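BB0689 (Borrelia burgdorferi, PDB 4D53) is an outer surface lipoprotein of the bacterial CAP superfamily whose precise biochemical function remains to be defined. Local coordinates at residues Ile81-Ile86 / Asp125-Leu130; Asn30-Asp35 / Asp111-Tyr116; Ala21-Lys26 / Glu103-Thr108. All blocks are in the same frame, centred on the assembly; numbering follows the deposited sequence.

From the N terminus, helix 10-26 supplies the first half of contact 3 and the strand 33-34 that follows it supplies the first half of contact 2. Strand 75-84 then opens contact 1. Helix 99-105 comes back to close contact 3 over 76 intervening residues, strand 112-119 closes contact 2 over 75, and strand 125-134 closes contact 1 over 38. Each pair of contacts crosses along the chain and none nests. Contacts 1 and 2 belong to one mixed sheet and meet where strands 112-119 and 125-134 pair. Contact 3 joins the ends of two helices, after each of which the chain runs on into a strand of contact 2.

Contact 1: Ile81-Ile86 / Asp125-Leu130; sequences ILASGI and DIFVVL
The carbonyl oxygen of Asp125 is the best-held polar atom, gripped by one N-H donor, one water and one CA-H...O contact. Gly85 N donates to Asp125 O at 2.9 Å, in the carbonyl plane. A water that accepts from Ile86 N can donate to the same oxygen, though its protons are contested, and Ser84 CA lies 3.2 Å from Asp125 O. Gly85, just past strand 75-84, has phi 66°, where the chain leaves extended geometry; its N-H makes the last backbone bond of the pairing. A second water links Ser84 OG to Asp125 N.

The strands are antiparallel, their axes at 171°. Ile81 and Val129 form a hydrogen-bonded pair with two nearly straight bonds: Ile81 N to Val129 O is 2.9 Å, and the return bond matches it. Ala83 N reaches Phe127 O at 3.0 Å, but the return bond to Ala83 O is weak.

Ile81 holds CG1 in the crowded position between N and the carbonyl carbon (chi1 56°), which lays it beside Val129, 3.8 Å from Val129 CB. On the other face Leu82 CD2 meets Val128 CG2 at 3.8 Å. Ile86 O sits 3.6 Å from Phe127 CE2, at the ring edge.

The Asp125 carboxylate is salt-bridged to Arg117. Trp95 of helix 91-96 covers Ile81, Ala83 and Val129, whereas Val128 packs on helix 36-52; helices on both faces fit the alpha-beta-alpha sandwich of CAP domains.

Contact 2: Asn30-Asp35 / Asp111-Tyr116; sequences NHLEID and DKIGGY
Short strand 33-34 runs parallel to strand 112-119, with Glu33 paired to Lys112 and Ile34 to Ile113. Glu33 uses both its N-H and its carbonyl: Glu33 N donates to Asp111 O at 3.0 Å, in the carbonyl plane. Ile113 N returns a bond to Glu33 O at 3.0 Å. Asp35 N then donates to Ile113 O at 2.8 Å. In these last two the donor stands above the carbonyl plane.

On one face Glu33 and Lys112 lie side by side and point the same way. Glu33 is extended beyond CG, while Lys112 bends at chi2 (-60°), which carries its ammonium back over the partner strand. The resulting salt bridge spans 3.0 Å from Glu33 OE1 to Lys112 NZ, though as a hydrogen bond it is weak. Nearer the backbone, Lys112 CB touches Asp35 CB at 3.9 Å.

Ile34 and Ile113 share the other face. Leu32, just before the strand, crosses Ile113 at about a right angle, its CB 4.0 Å from Ile113 CG2. Leu32 CD2 rests 3.6 Å from Asp111 C. Ile113 puts CG1 anti to the backbone N (chi1 -168°), leaving CG2 in the crowded position. Ile34, the bridge partner of Ile113, brings its CG1 to 4.2 Å from Ile113 CG2.

Asp35 is the N-cap of helix 36-52: its OD2 accepts from Leu38 N, and OD1 is salt-bridged to Arg134; the N-H and the positive charge would probably both favour the ionised carboxylate. Asp111 and Lys112 both face Gly132, a classic beta bulge against strand 125-134. Tyr17 of helix 10-26 covers Ile34 and Ile113, and on the other face Lys112 packs on Leu38 of helix 36-52, so the pairing of strand 33-34 lies between these helices.

Contact 3: Ala21-Lys26 / Glu103-Thr108; sequences AELRKK and EALINT
The tight part of this contact is polar, and one side chain carries it. Arg24 bends at chi3 (62°), which turns its guanidinium end-on to the chain leaving helix 99-105. Two nitrogens hold a single oxygen: Arg24 NH1 lies 2.9 Å and Arg24 NH2 2.8 Å from Asn107 O. The NH2 bond runs nearly along the C=O axis, at 174°, whereas NH1 approaches in the carbonyl plane on a lone pair. NH1 of Arg24 also donates to Leu105 O at 2.9 Å, from above that carbonyl's plane. Both acceptor oxygens lie within 7° of the guanidinium plane, which helps fix its rotation. The aliphatic part joins in, with Arg24 CG 3.5 Å from Leu105 O.

Ile106 is the first residue after helix 99-105 to leave helical geometry, so Leu105 O belongs to the C-terminal end of the helix. A positive group there would be expected to interact favourably with the helix dipole.

The apolar part is looser. Leu23 CD2 stands 4.4 Å from Leu105 CB and 4.5 Å from Ile106 CG2, at the margin of van der Waals contact. Exposed Glu22, Lys25 and Lys26 are on the solvent side of the helix and touch nothing of residues 103-108; there Lys26 NZ and Glu22 OE2 make a long salt bridge, at 3.8 Å.

Arg24 NH2 has a further acceptor in Asn30 O, which links the helix ends to the approach of strand 33-34. Leu105 packs against Trp95 and Leu96 of helix 91-96, and with Ala104 against Ile81 of strand 75-84, so the contact joins helix 10-26 to the helices lying on this face of the sheet.

Contact 1: Ile81-Ile86 / Asp125-Leu130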
ATOM      1  N   ILE A  81       1.137  -1.803   4.414  1.00 18.33           N
ATOM      2  CA  ILE A  81       1.270  -3.202   4.094  1.00 17.25           C
ATOM      3  C   ILE A  81       2.048  -3.374   2.780  1.00 19.77           C
ATOM      4  O   ILE A  81       1.812  -2.596   1.841  1.00 20.29           O
ATOM      5  CB  ILE A  81      -0.092  -3.953   4.036  1.00 19.21           C
ATOM      6  CG1 ILE A  81      -1.044  -3.317   3.058  1.00 18.04           C
ATOM      7  CG2 ILE A  81      -0.817  -3.935   5.452  1.00 20.51           C
ATOM      8  CD1 ILE A  81      -2.424  -3.955   2.827  1.00 19.47           C
ATOM      9  N   LEU A  82       2.868  -4.433   2.720  1.00 16.90           N
ATOM     10  CA  LEU A  82       3.645  -4.777   1.585  1.00 17.76           C
ATOM     11  C   LEU A  82       3.348  -6.128   1.114  1.00 18.76           C
ATOM     12  O   LEU A  82       2.958  -7.000   1.915  1.00 17.34           O
ATOM     13  CB  LEU A  82       5.143  -4.658   1.972  1.00 17.60           C
ATOM     14  CG  LEU A  82       5.563  -3.399   2.712  1.00 19.68           C
ATOM     15  CD1 LEU A  82       6.978  -3.493   3.218  1.00 20.64           C
ATOM     16  CD2 LEU A  82       5.473  -2.169   1.771  1.00 19.62           C
ATOM     17  N   ALA A  83       3.634  -6.414  -0.147  1.00 15.64           N
ATOM     18  CA  ALA A  83       3.618  -7.732  -0.721  1.00 16.84           C
ATOM     19  C   ALA A  83       4.585  -7.818  -1.886  1.00 20.07           C
ATOM     20  O   ALA A  83       4.805  -6.830  -2.565  1.00 17.20           O
ATOM     21  CB  ALA A  83       2.247  -8.182  -1.176  1.00 17.91           C
ATOM     22  N   SER A  84       5.152  -8.978  -2.081  1.00 17.10           N
ATOM     23  CA  SER A  84       6.009  -9.220  -3.239  1.00 21.87           C
ATOM     24  C   SER A  84       5.866 -10.594  -3.806  1.00 20.60           C
ATOM     25  O   SER A  84       5.738 -11.600  -3.092  1.00 19.43           O
ATOM     26  CB  SER A  84       7.448  -9.024  -2.783  1.00 23.92           C
ATOM     27  OG  SER A  84       8.360  -9.237  -3.778  1.00 25.49           O
ATOM     28  N   GLY A  85       5.917 -10.671  -5.135  1.00 21.39           N
ATOM     29  CA  GLY A  85       5.790 -11.894  -5.827  1.00 19.63           C
ATOM     30  C   GLY A  85       4.426 -12.563  -5.720  1.00 25.97           C
ATOM     31  O   GLY A  85       4.329 -13.790  -5.822  1.00 25.18           O
ATOM     32  N   ILE A  86       3.365 -11.800  -5.447  1.00 21.17           N
ATOM     33  CA  ILE A  86       2.019 -12.365  -5.293  1.00 19.72           C
ATOM     34  C   ILE A  86       1.093 -11.771  -6.382  1.00 17.22           C
ATOM     35  O   ILE A  86       1.028 -10.565  -6.489  1.00 19.37           O
ATOM     36  CB  ILE A  86       1.472 -12.183  -3.819  1.00 20.53           C
ATOM     37  CG1 ILE A  86       2.415 -12.826  -2.787  1.00 19.65           C
ATOM     38  CG2 ILE A  86       0.100 -12.814  -3.683  1.00 18.81           C
ATOM     39  CD1 ILE A  86       2.135 -12.493  -1.371  1.00 21.69           C
ATOM     40  N   ASP A 125       7.684  -7.571  -8.692  1.00 18.14           N
ATOM     41  CA  ASP A 125       6.228  -7.405  -8.482  1.00 17.54           C
ATOM     42  C   ASP A 125       5.968  -7.064  -7.037  1.00 19.07           C
ATOM     43  O   ASP A 125       5.909  -8.012  -6.168  1.00 20.43           O
ATOM     44  CB  ASP A 125       5.506  -8.671  -8.855  1.00 21.50           C
ATOM     45  CG  ASP A 125       3.966  -8.550  -8.796  1.00 22.82           C
ATOM     46  OD1 ASP A 125       3.365  -7.540  -8.302  1.00 25.15           O
ATOM     47  OD2 ASP A 125       3.273  -9.510  -9.249  1.00 26.95           O
ATOM     48  N   ILE A 126       5.751  -5.784  -6.752  1.00 18.37           N
ATOM     49  CA  ILE A 126       5.680  -5.309  -5.372  1.00 17.48           C
ATOM     50  C   ILE A 126       4.434  -4.477  -5.183  1.00 18.97           C
ATOM     51  O   ILE A 126       4.201  -3.519  -5.965  1.00 19.03           O
ATOM     52  CB  ILE A 126       6.896  -4.481  -4.993  1.00 16.47           C
ATOM     53  CG1 ILE A 126       8.183  -5.378  -5.019  1.00 18.04           C
ATOM     54  CG2 ILE A 126       6.754  -3.865  -3.612  1.00 18.96           C
ATOM     55  CD1 ILE A 126       9.467  -4.610  -4.764  1.00 20.94           C
ATOM     56  N   PHE A 127       3.559  -4.716  -4.300  1.00 17.74           N
ATOM     57  CA  PHE A 127       2.535  -3.858  -3.655  1.00 17.36           C
ATOM     58  C   PHE A 127       3.026  -3.138  -2.435  1.00 18.25           C
ATOM     59  O   PHE A 127       3.663  -3.735  -1.492  1.00 17.64           O
ATOM     60  CB  PHE A 127       1.312  -4.700  -3.289  1.00 20.00           C
ATOM     61  CG  PHE A 127       0.600  -5.283  -4.477  1.00 20.00           C
ATOM     62  CD1 PHE A 127      -0.320  -4.533  -5.188  1.00 20.00           C
ATOM     63  CD2 PHE A 127       0.853  -6.582  -4.881  1.00 20.00           C
ATOM     64  CE1 PHE A 127      -0.973  -5.068  -6.282  1.00 20.00           C
ATOM     65  CE2 PHE A 127       0.201  -7.122  -5.973  1.00 20.00           C
ATOM     66  CZ  PHE A 127      -0.713  -6.365  -6.675  1.00 20.00           C
ATOM     67  N   VAL A 128       2.735  -1.812  -2.526  1.00 18.29           N
ATOM     68  CA  VAL A 128       2.788  -0.993  -1.311  1.00 17.62           C
ATOM     69  C   VAL A 128       1.431  -0.342  -1.092  1.00 20.40           C
ATOM     70  O   VAL A 128       0.990   0.446  -1.974  1.00 19.35           O
ATOM     71  CB  VAL A 128       3.894   0.094  -1.341  1.00 16.53           C
ATOM     72  CG1 VAL A 128       3.867   0.996  -0.092  1.00 18.55           C
ATOM     73  CG2 VAL A 128       5.306  -0.499  -1.584  1.00 19.33           C
ATOM     74  N   VAL A 129       0.800  -0.577   0.076  1.00 16.49           N
ATOM     75  CA  VAL A 129      -0.524   0.045   0.364  1.00 19.60           C
ATOM     76  C   VAL A 129      -0.463   0.748   1.685  1.00 18.48           C
ATOM     77  O   VAL A 129      -0.064   0.178   2.674  1.00 20.32           O
ATOM     78  CB  VAL A 129      -1.711  -0.918   0.213  1.00 19.46           C
ATOM     79  CG1 VAL A 129      -3.050  -0.216   0.524  1.00 23.98           C
ATOM     80  CG2 VAL A 129      -1.691  -1.641  -1.126  1.00 23.00           C
ATOM     81  N   LEU A 130      -0.793   2.041   1.692  1.00 17.88           N
ATOM     82  CA  LEU A 130      -0.765   2.886   2.843  1.00 18.83           C
ATOM     83  C   LEU A 130      -2.198   3.317   3.237  1.00 19.89           C
ATOM     84  O   LEU A 130      -3.037   3.523   2.377  1.00 19.17           O
ATOM     85  CB  LEU A 130       0.014   4.179   2.539  1.00 22.27           C
ATOM     86  CG  LEU A 130       1.483   3.985   2.052  1.00 24.42           C
ATOM     87  CD1 LEU A 130       2.243   5.298   1.662  1.00 24.69           C
ATOM     88  CD2 LEU A 130       2.267   3.295   3.140  1.00 26.61           C
TER
HETATM   89  O   HOH W   1       9.157  -8.795  -6.547  1.00 23.69           O
HETATM   90  O   HOH W   2       3.111  -8.883  -5.358  1.00 18.54           O

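Contact 2: Asn30-Asp35 / Asp111-Tyr116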
ATOM      1  N   ASN A  30     -15.640   1.531   7.903  1.00 22.52           N
ATOM      2  CA  ASN A  30     -15.690   2.852   7.224  1.00 25.88           C
ATOM      3  C   ASN A  30     -15.062   2.879   5.828  1.00 27.91           C
ATOM      4  O   ASN A  30     -14.070   2.194   5.540  1.00 23.22           O
ATOM      5  CB  ASN A  30     -15.074   3.934   8.144  1.00 23.93           C
ATOM      6  CG  ASN A  30     -13.611   3.629   8.530  1.00 28.13           C
ATOM      7  OD1 ASN A  30     -13.346   2.627   9.185  1.00 26.00           O
ATOM      8  ND2 ASN A  30     -12.678   4.519   8.171  1.00 28.64           N
ATOM      9  N   HIS A  31     -15.655   3.700   4.984  1.00 23.81           N
ATOM     10  CA  HIS A  31     -15.221   3.860   3.597  1.00 27.48           C
ATOM     11  C   HIS A  31     -13.967   4.710   3.514  1.00 27.34           C
ATOM     12  O   HIS A  31     -13.908   5.862   3.983  1.00 26.68           O
ATOM     13  CB  HIS A  31     -16.305   4.465   2.765  1.00 29.98           C
ATOM     14  CG  HIS A  31     -15.956   4.570   1.318  1.00 32.89           C
ATOM     15  ND1 HIS A  31     -15.615   5.777   0.746  1.00 39.36           N
ATOM     16  CD2 HIS A  31     -15.872   3.645   0.339  1.00 39.68           C
ATOM     17  CE1 HIS A  31     -15.352   5.598  -0.534  1.00 39.67           C
ATOM     18  NE2 HIS A  31     -15.520   4.317  -0.814  1.00 44.10           N
ATOM     19  N   LEU A  32     -12.947   4.118   2.911  1.00 22.24           N
ATOM     20  CA  LEU A  32     -11.694   4.799   2.694  1.00 24.34           C
ATOM     21  C   LEU A  32     -11.697   5.560   1.349  1.00 23.48           C
ATOM     22  O   LEU A  32     -12.163   5.019   0.319  1.00 26.10           O
ATOM     23  CB  LEU A  32     -10.547   3.776   2.699  1.00 24.83           C
ATOM     24  CG  LEU A  32     -10.380   2.977   3.988  1.00 24.16           C
ATOM     25  CD1 LEU A  32      -9.336   1.882   3.784  1.00 23.34           C
ATOM     26  CD2 LEU A  32     -10.028   3.900   5.132  1.00 26.27           C
ATOM     27  N   GLU A  33     -11.161   6.788   1.344  1.00 25.78           N
ATOM     28  CA  GLU A  33     -11.080   7.572   0.080  1.00 24.36           C
ATOM     29  C   GLU A  33      -9.651   7.517  -0.411  1.00 23.77           C
ATOM     30  O   GLU A  33      -8.726   7.616   0.381  1.00 21.88           O
ATOM     31  CB  GLU A  33     -11.431   9.039   0.368  1.00 32.27           C
ATOM     32  CG  GLU A  33     -12.935   9.127   0.657  1.00 39.42           C
ATOM     33  CD  GLU A  33     -13.453  10.535   0.960  1.00 49.06           C
ATOM     34  OE1 GLU A  33     -12.683  11.539   0.874  1.00 51.83           O
ATOM     35  OE2 GLU A  33     -14.668  10.607   1.267  1.00 58.33           O
ATOM     36  N   ILE A  34      -9.496   7.344  -1.684  1.00 24.14           N
ATOM     37  CA  ILE A  34      -8.115   7.318  -2.288  1.00 26.82           C
ATOM     38  C   ILE A  34      -7.461   8.651  -2.155  1.00 30.83           C
ATOM     39  O   ILE A  34      -8.125   9.677  -2.415  1.00 24.69           O
ATOM     40  CB  ILE A  34      -8.185   6.908  -3.740  1.00 27.45           C
ATOM     41  CG1 ILE A  34      -8.758   5.504  -3.850  1.00 27.45           C
ATOM     42  CG2 ILE A  34      -6.769   6.928  -4.358  1.00 32.96           C
ATOM     43  CD1 ILE A  34      -9.278   5.165  -5.233  1.00 29.44           C
ATOM     44  N   ASP A  35      -6.206   8.702  -1.714  1.00 24.40           N
ATOM     45  CA  ASP A  35      -5.541   9.969  -1.430  1.00 27.11           C
ATOM     46  C   ASP A  35      -4.277  10.099  -2.285  1.00 30.23           C
ATOM     47  O   ASP A  35      -3.403   9.174  -2.291  1.00 23.07           O
ATOM     48  CB  ASP A  35      -5.184  10.031   0.039  1.00 30.87           C
ATOM     49  CG  ASP A  35      -4.477  11.335   0.418  1.00 36.37           C
ATOM     50  OD1 ASP A  35      -5.192  12.293   0.701  1.00 35.89           O
ATOM     51  OD2 ASP A  35      -3.217  11.399   0.464  1.00 32.12           O
ATOM     52  N   ASP A 111      -8.997   7.105   7.382  1.00 23.25           N
ATOM     53  CA  ASP A 111     -10.009   7.373   6.411  1.00 24.77           C
ATOM     54  C   ASP A 111      -9.538   7.489   4.995  1.00 25.32           C
ATOM     55  O   ASP A 111     -10.347   7.638   4.081  1.00 22.37           O
ATOM     56  CB  ASP A 111     -10.902   8.602   6.782  1.00 31.76           C
ATOM     57  CG  ASP A 111     -10.132   9.881   6.952  1.00 33.74           C
ATOM     58  OD1 ASP A 111      -8.904   9.898   6.886  1.00 27.30           O
ATOM     59  OD2 ASP A 111     -10.800  10.907   7.183  1.00 36.70           O
ATOM     60  N   LYS A 112      -8.228   7.420   4.792  1.00 23.12           N
ATOM     61  CA  LYS A 112      -7.626   7.553   3.463  1.00 21.21           C
ATOM     62  C   LYS A 112      -6.766   6.293   3.159  1.00 21.38           C
ATOM     63  O   LYS A 112      -6.163   5.755   4.044  1.00 22.29           O
ATOM     64  CB  LYS A 112      -6.682   8.760   3.439  1.00 25.22           C
ATOM     65  CG  LYS A 112      -7.368  10.094   3.790  1.00 23.98           C
ATOM     66  CD  LYS A 112      -8.491  10.468   2.868  1.00 26.09           C
ATOM     67  CE  LYS A 112      -9.228  11.738   3.353  1.00 33.32           C
ATOM     68  NZ  LYS A 112     -10.129  12.087   2.245  1.00 34.87           N
ATOM     69  N   ILE A 113      -6.685   5.952   1.884  1.00 20.47           N
ATOM     70  CA  ILE A 113      -5.847   4.873   1.372  1.00 22.77           C
ATOM     71  C   ILE A 113      -5.111   5.364   0.115  1.00 25.47           C
ATOM     72  O   ILE A 113      -5.639   6.169  -0.703  1.00 23.42           O
ATOM     73  CB  ILE A 113      -6.689   3.622   1.034  1.00 21.18           C
ATOM     74  CG1 ILE A 113      -5.850   2.384   0.781  1.00 21.11           C
ATOM     75  CG2 ILE A 113      -7.661   3.842  -0.103  1.00 20.97           C
ATOM     76  CD1 ILE A 113      -6.663   1.125   0.573  1.00 23.40           C
ATOM     77  N   GLY A 114      -3.923   4.812  -0.093  1.00 20.27           N
ATOM     78  CA  GLY A 114      -3.251   5.018  -1.337  1.00 19.01           C
ATOM     79  C   GLY A 114      -2.173   3.954  -1.535  1.00 19.47           C
ATOM     80  O   GLY A 114      -1.448   3.626  -0.606  1.00 18.81           O
ATOM     81  N   GLY A 115      -2.101   3.417  -2.729  1.00 17.66           N
ATOM     82  CA  GLY A 115      -1.097   2.377  -3.001  1.00 19.39           C
ATOM     83  C   GLY A 115      -0.549   2.379  -4.361  1.00 21.69           C
ATOM     84  O   GLY A 115      -0.952   3.205  -5.261  1.00 18.83           O
ATOM     85  N   TYR A 116       0.333   1.443  -4.593  1.00 16.74           N
ATOM     86  CA  TYR A 116       1.036   1.340  -5.890  1.00 19.56           C
ATOM     87  C   TYR A 116       1.505  -0.096  -6.066  1.00 19.50           C
ATOM     88  O   TYR A 116       1.906  -0.762  -5.069  1.00 18.64           O
ATOM     89  CB  TYR A 116       2.209   2.353  -5.964  1.00 19.65           C
ATOM     90  CG  TYR A 116       2.934   2.319  -7.327  1.00 21.76           C
ATOM     91  CD1 TYR A 116       2.342   2.900  -8.490  1.00 29.07           C
ATOM     92  CD2 TYR A 116       4.120   1.626  -7.497  1.00 20.15           C
ATOM     93  CE1 TYR A 116       2.968   2.832  -9.747  1.00 29.96           C
ATOM     94  CE2 TYR A 116       4.750   1.580  -8.747  1.00 24.81           C
ATOM     95  CZ  TYR A 116       4.152   2.166  -9.861  1.00 28.98           C
ATOM     96  OH  TYR A 116       4.829   2.043 -11.068  1.00 32.28           O
TER

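Contact 3: Ala21-Lys26 / Glu103-Thr108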
ATOM      1  N   ALA A  21     -12.265  -2.272  -0.838  1.00 20.45           N
ATOM      2  CA  ALA A  21     -13.533  -1.560  -0.530  1.00 24.39           C
ATOM      3  C   ALA A  21     -14.686  -2.519  -0.285  1.00 22.22           C
ATOM      4  O   ALA A  21     -15.458  -2.302   0.683  1.00 23.73           O
ATOM      5  CB  ALA A  21     -13.932  -0.543  -1.625  1.00 24.99           C
ATOM      6  N   GLU A  22     -14.781  -3.547  -1.088  1.00 22.79           N
ATOM      7  CA  GLU A  22     -15.862  -4.547  -0.925  1.00 26.92           C
ATOM      8  C   GLU A  22     -15.735  -5.361   0.352  1.00 25.28           C
ATOM      9  O   GLU A  22     -16.720  -5.606   1.056  1.00 24.89           O
ATOM     10  CB  GLU A  22     -15.960  -5.447  -2.152  1.00 32.00           C
ATOM     11  CG  GLU A  22     -17.335  -6.064  -2.277  1.00 48.86           C
ATOM     12  CD  GLU A  22     -18.457  -5.012  -2.341  1.00 48.93           C
ATOM     13  OE1 GLU A  22     -18.727  -4.515  -3.441  1.00 59.71           O
ATOM     14  OE2 GLU A  22     -19.056  -4.674  -1.298  1.00 62.37           O
ATOM     15  N   LEU A  23     -14.526  -5.793   0.657  1.00 23.48           N
ATOM     16  CA  LEU A  23     -14.232  -6.402   1.943  1.00 23.49           C
ATOM     17  C   LEU A  23     -14.634  -5.517   3.091  1.00 24.39           C
ATOM     18  O   LEU A  23     -15.360  -5.970   4.017  1.00 24.26           O
ATOM     19  CB  LEU A  23     -12.754  -6.826   2.083  1.00 23.14           C
ATOM     20  CG  LEU A  23     -12.235  -7.146   3.494  1.00 21.85           C
ATOM     21  CD1 LEU A  23     -12.757  -8.531   3.873  1.00 25.86           C
ATOM     22  CD2 LEU A  23     -10.714  -7.164   3.435  1.00 25.44           C
ATOM     23  N   ARG A  24     -14.240  -4.245   3.075  1.00 22.64           N
ATOM     24  CA  ARG A  24     -14.570  -3.390   4.217  1.00 22.04           C
ATOM     25  C   ARG A  24     -16.106  -3.128   4.308  1.00 22.55           C
ATOM     26  O   ARG A  24     -16.661  -3.037   5.416  1.00 24.61           O
ATOM     27  CB  ARG A  24     -13.785  -2.113   4.166  1.00 22.35           C
ATOM     28  CG  ARG A  24     -12.264  -2.300   4.364  1.00 21.45           C
ATOM     29  CD  ARG A  24     -11.524  -1.009   4.118  1.00 22.88           C
ATOM     30  NE  ARG A  24     -11.920   0.028   5.058  1.00 20.09           N
ATOM     31  CZ  ARG A  24     -11.479   0.138   6.274  1.00 21.17           C
ATOM     32  NH1 ARG A  24     -10.563  -0.716   6.712  1.00 22.18           N
ATOM     33  NH2 ARG A  24     -11.974   1.093   7.127  1.00 22.76           N
ATOM     34  N   LYS A  25     -16.739  -2.995   3.169  1.00 20.91           N
ATOM     35  CA  LYS A  25     -18.148  -2.772   3.113  1.00 25.58           C
ATOM     36  C   LYS A  25     -18.941  -3.953   3.715  1.00 26.40           C
ATOM     37  O   LYS A  25     -19.856  -3.763   4.519  1.00 22.59           O
ATOM     38  CB  LYS A  25     -18.557  -2.517   1.689  1.00 25.58           C
ATOM     39  CG  LYS A  25     -20.063  -2.305   1.582  1.00 31.85           C
ATOM     40  CD  LYS A  25     -20.471  -1.984   0.188  1.00 36.19           C
ATOM     41  CE  LYS A  25     -21.877  -1.399   0.261  1.00 47.34           C
ATOM     42  NZ  LYS A  25     -22.440  -1.171  -1.085  1.00 52.20           N
ATOM     43  N   LYS A  26     -18.517  -5.178   3.412  1.00 22.99           N
ATOM     44  CA  LYS A  26     -19.143  -6.362   3.965  1.00 26.36           C
ATOM     45  C   LYS A  26     -18.956  -6.453   5.457  1.00 24.44           C
ATOM     46  O   LYS A  26     -19.776  -7.083   6.118  1.00 25.65           O
ATOM     47  CB  LYS A  26     -18.653  -7.655   3.260  1.00 25.84           C
ATOM     48  CG  LYS A  26     -19.146  -7.864   1.821  1.00 35.70           C
ATOM     49  CD  LYS A  26     -20.400  -7.076   1.451  1.00 49.15           C
ATOM     50  CE  LYS A  26     -20.801  -7.136  -0.032  1.00 58.49           C
ATOM     51  NZ  LYS A  26     -20.207  -8.295  -0.768  1.00 57.31           N
ATOM     52  N   GLU A 103      -5.154  -6.830  10.238  1.00 21.19           N
ATOM     53  CA  GLU A 103      -5.465  -5.692  11.141  1.00 24.40           C
ATOM     54  C   GLU A 103      -5.496  -4.394  10.348  1.00 25.61           C
ATOM     55  O   GLU A 103      -6.407  -3.570  10.513  1.00 23.45           O
ATOM     56  CB  GLU A 103      -4.431  -5.587  12.234  1.00 27.79           C
ATOM     57  CG  GLU A 103      -4.840  -4.780  13.431  1.00 40.03           C
ATOM     58  CD  GLU A 103      -4.761  -3.293  13.243  1.00 47.68           C
ATOM     59  OE1 GLU A 103      -3.949  -2.822  12.373  1.00 48.89           O
ATOM     60  OE2 GLU A 103      -5.551  -2.582  13.949  1.00 53.12           O
ATOM     61  N   ALA A 104      -4.511  -4.203   9.462  1.00 20.75           N
ATOM     62  CA  ALA A 104      -4.519  -3.025   8.598  1.00 20.86           C
ATOM     63  C   ALA A 104      -5.655  -2.984   7.648  1.00 20.22           C
ATOM     64  O   ALA A 104      -6.323  -1.916   7.495  1.00 20.58           O
ATOM     65  CB  ALA A 104      -3.145  -2.918   7.884  1.00 22.26           C
ATOM     66  N   LEU A 105      -5.942  -4.087   6.948  1.00 19.60           N
ATOM     67  CA  LEU A 105      -7.025  -4.085   5.982  1.00 18.90           C
ATOM     68  C   LEU A 105      -8.386  -3.778   6.584  1.00 23.01           C
ATOM     69  O   LEU A 105      -9.232  -3.177   5.925  1.00 20.59           O
ATOM     70  CB  LEU A 105      -7.150  -5.423   5.294  1.00 21.86           C
ATOM     71  CG  LEU A 105      -6.090  -5.863   4.316  1.00 22.80           C
ATOM     72  CD1 LEU A 105      -6.351  -7.318   3.839  1.00 24.11           C
ATOM     73  CD2 LEU A 105      -6.134  -4.923   3.105  1.00 25.26           C
ATOM     74  N   ILE A 106      -8.609  -4.194   7.805  1.00 21.34           N
ATOM     75  CA  ILE A 106      -9.924  -3.976   8.422  1.00 23.82           C
ATOM     76  C   ILE A 106      -9.893  -2.871   9.532  1.00 21.33           C
ATOM     77  O   ILE A 106     -10.779  -2.862  10.390  1.00 22.17           O
ATOM     78  CB  ILE A 106     -10.530  -5.327   8.966  1.00 24.27           C
ATOM     79  CG1 ILE A 106      -9.721  -5.876  10.120  1.00 28.66           C
ATOM     80  CG2 ILE A 106     -10.698  -6.285   7.825  1.00 26.28           C
ATOM     81  CD1 ILE A 106     -10.440  -7.017  10.880  1.00 32.57           C
ATOM     82  N   ASN A 107      -8.884  -2.013   9.523  1.00 21.90           N
ATOM     83  CA  ASN A 107      -8.744  -0.955  10.521  1.00 22.85           C
ATOM     84  C   ASN A 107      -9.903   0.085  10.452  1.00 23.28           C
ATOM     85  O   ASN A 107     -10.461   0.349   9.393  1.00 22.52           O
ATOM     86  CB  ASN A 107      -7.389  -0.329  10.496  1.00 24.73           C
ATOM     87  CG  ASN A 107      -7.263   0.778   9.496  1.00 27.40           C
ATOM     88  OD1 ASN A 107      -6.935   0.611   8.290  1.00 25.87           O
ATOM     89  ND2 ASN A 107      -7.669   1.944   9.963  1.00 24.02           N
ATOM     90  N   THR A 108     -10.215   0.654  11.613  1.00 26.51           N
ATOM     91  CA  THR A 108     -11.209   1.756  11.713  1.00 27.67           C
ATOM     92  C   THR A 108     -10.572   3.048  12.078  1.00 27.38           C
ATOM     93  O   THR A 108     -11.286   4.006  12.344  1.00 29.72           O
ATOM     94  CB  THR A 108     -12.262   1.483  12.838  1.00 26.27           C
ATOM     95  OG1 THR A 108     -11.613   1.291  14.095  1.00 29.28           O
ATOM     96  CG2 THR A 108     -13.046   0.377  12.491  1.00 29.60           C
TER